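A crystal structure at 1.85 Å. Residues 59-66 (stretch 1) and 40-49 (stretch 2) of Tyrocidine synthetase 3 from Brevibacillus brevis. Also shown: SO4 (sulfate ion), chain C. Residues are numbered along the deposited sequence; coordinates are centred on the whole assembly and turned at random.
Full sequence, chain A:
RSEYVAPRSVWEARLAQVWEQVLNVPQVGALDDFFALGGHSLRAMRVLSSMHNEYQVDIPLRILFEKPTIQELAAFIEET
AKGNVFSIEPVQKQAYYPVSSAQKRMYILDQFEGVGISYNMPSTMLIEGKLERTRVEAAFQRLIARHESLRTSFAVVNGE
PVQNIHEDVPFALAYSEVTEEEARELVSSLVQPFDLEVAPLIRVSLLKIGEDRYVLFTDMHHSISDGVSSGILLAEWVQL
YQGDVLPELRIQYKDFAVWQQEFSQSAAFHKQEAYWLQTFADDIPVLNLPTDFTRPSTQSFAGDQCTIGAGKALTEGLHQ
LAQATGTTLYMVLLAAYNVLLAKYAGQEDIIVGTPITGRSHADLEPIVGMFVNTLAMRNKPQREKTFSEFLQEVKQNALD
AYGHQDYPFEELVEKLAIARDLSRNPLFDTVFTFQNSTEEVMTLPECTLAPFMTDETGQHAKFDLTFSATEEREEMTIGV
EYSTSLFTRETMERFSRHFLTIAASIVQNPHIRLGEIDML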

# COMPACT_ATOMS: atom_id res chain seq x y z
N ILE A 59 11.29 22.73 -14.12
CA ILE A 59 11.83 22.01 -15.26
C ILE A 59 12.36 23.05 -16.25
O ILE A 59 11.59 23.87 -16.74
CB ILE A 59 10.73 21.19 -15.97
CG1 ILE A 59 10.12 20.15 -15.02
CG2 ILE A 59 11.29 20.49 -17.21
CD1 ILE A 59 8.85 19.51 -15.58
N PRO A 60 13.68 23.04 -16.52
CA PRO A 60 14.20 24.00 -17.48
C PRO A 60 13.57 23.77 -18.85
O PRO A 60 13.30 22.62 -19.21
CB PRO A 60 15.70 23.69 -17.53
CG PRO A 60 15.99 22.93 -16.28
CD PRO A 60 14.74 22.16 -15.99
N LEU A 61 13.33 24.84 -19.60
CA LEU A 61 12.73 24.70 -20.92
C LEU A 61 13.60 23.82 -21.82
O LEU A 61 13.09 23.00 -22.57
CB LEU A 61 12.49 26.06 -21.57
CG LEU A 61 11.72 26.08 -22.89
CD1 LEU A 61 10.35 25.43 -22.73
CD2 LEU A 61 11.60 27.51 -23.41
N ARG A 62 14.91 24.00 -21.71
CA ARG A 62 15.89 23.18 -22.44
C ARG A 62 15.69 21.68 -22.27
O ARG A 62 15.91 20.91 -23.20
CB ARG A 62 17.33 23.54 -22.07
CG ARG A 62 17.58 23.89 -20.61
CD ARG A 62 17.37 25.39 -20.32
NE ARG A 62 18.57 26.02 -19.75
CZ ARG A 62 18.85 27.32 -19.81
NH1 ARG A 62 18.03 28.18 -20.41
NH2 ARG A 62 19.97 27.77 -19.26
N ILE A 63 15.30 21.27 -21.06
CA ILE A 63 15.08 19.85 -20.77
C ILE A 63 13.80 19.31 -21.43
O ILE A 63 13.79 18.18 -21.91
CB ILE A 63 15.03 19.61 -19.24
CG1 ILE A 63 16.39 19.92 -18.62
CG2 ILE A 63 14.62 18.18 -18.95
CD1 ILE A 63 17.52 19.04 -19.12
N LEU A 64 12.74 20.12 -21.47
CA LEU A 64 11.52 19.72 -22.17
C LEU A 64 11.80 19.50 -23.66
O LEU A 64 11.30 18.56 -24.27
CB LEU A 64 10.41 20.75 -21.98
CG LEU A 64 9.06 20.48 -22.66
CD1 LEU A 64 8.59 19.04 -22.46
CD2 LEU A 64 8.01 21.46 -22.15
N PHE A 65 12.62 20.38 -24.25
CA PHE A 65 13.05 20.19 -25.63
C PHE A 65 13.89 18.92 -25.78
O PHE A 65 13.69 18.14 -26.71
CB PHE A 65 13.83 21.40 -26.13
CG PHE A 65 12.96 22.52 -26.64
CD1 PHE A 65 13.01 23.78 -26.07
CD2 PHE A 65 12.10 22.30 -27.70
CE1 PHE A 65 12.21 24.82 -26.56
CE2 PHE A 65 11.29 23.33 -28.19
CZ PHE A 65 11.35 24.59 -27.62
N GLU A 66 14.82 18.74 -24.85
CA GLU A 66 15.75 17.61 -24.86
C GLU A 66 15.04 16.29 -24.57
O GLU A 66 15.37 15.27 -25.16
CB GLU A 66 16.84 17.86 -23.82
CG GLU A 66 17.97 16.85 -23.79
CD GLU A 66 19.03 17.23 -22.77
OE1 GLU A 66 19.59 18.35 -22.88
OE2 GLU A 66 19.31 16.42 -21.87
S SO4 C . 1.64 26.85 -29.15
O1 SO4 C . 2.71 26.57 -28.20
O2 SO4 C . 2.09 27.89 -30.07
O3 SO4 C . 1.34 25.65 -29.92
O4 SO4 C . 0.44 27.29 -28.46
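Stretch 2 (40-49) HSLRAMRVLS

The contact between these two stretches is a small apolar helix-to-helix packing, in which one face of the helix 41-49 lies against the loop residue Ile59 and the short helix 61-66, with no direct hydrogen bond between them and a single water joining their backbones. It illustrates a general principle: where short helices meet, a few aliphatic side chains can make the contact without any direct hydrogen bond across it.

Stretch 2 is helical from Ser41 to Ser49, with His40 at the N-cap position, and the helix continues later in the chain. Its backbone bonds follow the i to i+4 pattern without a break, from Ala44 N to His40 O (2.9 Å) to Ser49 N to Met45 O (2.9 Å). The N-to-C direction of this helix makes an angle of 115° with that of helix 61-66, so the two run neither parallel nor antiparallel but cross steeply, and their axes come no nearer than 10.2 Å. The backbones are closest at Ile59 and Leu48, whose CA atoms are 5.9 Å apart; the CA atoms of Leu61 and Met45 follow at 6.9 Å.

The residues of stretch 2 that point their CA-to-CB bonds toward stretch 1 are Ala44 and Val47, and Leu48, although its CB is set sideways, brings the end of its side chain inward. With chi1 in m and chi2 in t, Leu48 has the largest area covered by the other stretch, 99 Å². Its CD2 lies 3.6 Å from Ile59 CB and only 3.0 Å from Ile59 O, a tight approach of a methyl group to a carbonyl. Its CD1 meets Leu61, at 3.5 Å from both Leu61 CA and Leu61 CD1. Leu48 as a whole touches Ile59, Pro60, Leu61 and Leu64.

One turn earlier, Ala44 CB points toward stretch 1 and lies 3.5 Å from Leu64 CD2 and 3.9 Å from Leu61 CD1. Leu64 CD2 is shared more widely, lying 4.2 Å from Leu48 CD2 and 4.4 Å from Val47 CB. At the margin, Met45 CG sits 4.1 Å from Leu61 CD2, and Ser41 OG approaches the edge of the Phe65 ring, 4.2 Å from Phe65 CZ, without a hydrogen bond.

The water lies beside the point of closest backbone approach. It donates to Leu48 O and accepts from Ile59 N, both at 2.8 Å, and so links a helical carbonyl to an amide of the loop.

The N-terminal end of stretch 2 also meets a sulfate ion, probably from the crystallisation liquor, which accepts hydrogen bonds from His40 ND1 to O3 (2.6 Å) and from Arg43 N to O1 (2.9 Å), with Arg43 NH2 also reaching O3 (3.2 Å). His40 and Arg43 both point their CA-to-CB bonds away from stretch 1, and neither residue makes a contact with it.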

# COMPACT_ATOMS: atom_id res chain seq x y z
N HIS A 40 3.96 23.87 -29.00
CA HIS A 40 5.14 24.63 -29.42
C HIS A 40 5.69 25.38 -28.20
O HIS A 40 5.36 25.04 -27.07
CB HIS A 40 4.80 25.59 -30.57
CG HIS A 40 4.15 24.93 -31.75
ND1 HIS A 40 2.82 24.57 -31.77
CD2 HIS A 40 4.65 24.59 -32.96
CE1 HIS A 40 2.53 24.03 -32.94
NE2 HIS A 40 3.62 24.03 -33.68
N SER A 41 6.52 26.40 -28.44
CA SER A 41 7.21 27.13 -27.37
C SER A 41 6.28 27.72 -26.31
O SER A 41 6.56 27.62 -25.12
CB SER A 41 8.08 28.24 -27.96
OG SER A 41 8.94 27.73 -28.96
N LEU A 42 5.18 28.33 -26.75
CA LEU A 42 4.23 28.97 -25.84
C LEU A 42 3.64 27.97 -24.84
O LEU A 42 3.65 28.20 -23.63
CB LEU A 42 3.11 29.66 -26.61
CG LEU A 42 1.99 30.34 -25.81
CD1 LEU A 42 2.54 31.33 -24.78
CD2 LEU A 42 1.01 31.04 -26.74
N ARG A 43 3.11 26.86 -25.35
CA ARG A 43 2.48 25.86 -24.49
C ARG A 43 3.49 25.02 -23.71
O ARG A 43 3.17 24.51 -22.64
CB ARG A 43 1.48 24.99 -25.27
CG ARG A 43 0.14 25.70 -25.49
CD ARG A 43 -0.92 24.81 -26.13
NE ARG A 43 -0.71 24.61 -27.56
CZ ARG A 43 -1.46 23.83 -28.33
NH1 ARG A 43 -2.47 23.13 -27.82
NH2 ARG A 43 -1.19 23.72 -29.62
N ALA A 44 4.72 24.88 -24.23
CA ALA A 44 5.80 24.26 -23.45
C ALA A 44 6.11 25.09 -22.21
O ALA A 44 6.30 24.53 -21.12
CB ALA A 44 7.06 24.10 -24.31
N MET A 45 6.16 26.41 -22.36
CA MET A 45 6.36 27.31 -21.22
C MET A 45 5.19 27.21 -20.22
O MET A 45 5.40 27.31 -19.01
CB MET A 45 6.57 28.75 -21.70
CG MET A 45 7.93 28.94 -22.36
SD MET A 45 8.28 30.62 -22.89
CE MET A 45 7.00 30.89 -24.12
N ARG A 46 3.98 27.00 -20.73
CA ARG A 46 2.82 26.78 -19.87
C ARG A 46 2.92 25.48 -19.07
O ARG A 46 2.50 25.42 -17.92
CB ARG A 46 1.52 26.78 -20.68
CG ARG A 46 1.09 28.13 -21.19
CD ARG A 46 -0.08 27.99 -22.14
NE ARG A 46 -0.76 29.25 -22.42
CZ ARG A 46 -1.68 29.44 -23.36
NH1 ARG A 46 -2.06 28.44 -24.16
NH2 ARG A 46 -2.23 30.64 -23.52
N VAL A 47 3.48 24.43 -19.68
CA VAL A 47 3.71 23.16 -18.97
C VAL A 47 4.70 23.38 -17.82
O VAL A 47 4.49 22.89 -16.71
CB VAL A 47 4.23 22.05 -19.91
CG1 VAL A 47 4.78 20.87 -19.10
CG2 VAL A 47 3.12 21.59 -20.85
N LEU A 48 5.78 24.11 -18.10
CA LEU A 48 6.77 24.44 -17.08
C LEU A 48 6.13 25.21 -15.93
O LEU A 48 6.38 24.92 -14.75
CB LEU A 48 7.91 25.26 -17.68
CG LEU A 48 8.67 24.65 -18.86
CD1 LEU A 48 9.80 25.56 -19.27
CD2 LEU A 48 9.19 23.26 -18.52
N SER A 49 5.30 26.20 -16.28
CA SER A 49 4.59 27.01 -15.29
C SER A 49 3.65 26.16 -14.44
O SER A 49 3.61 26.31 -13.22
CB SER A 49 3.80 28.12 -15.98
OG SER A 49 4.66 29.07 -16.56
O HOH W 1 8.55 23.33 -14.11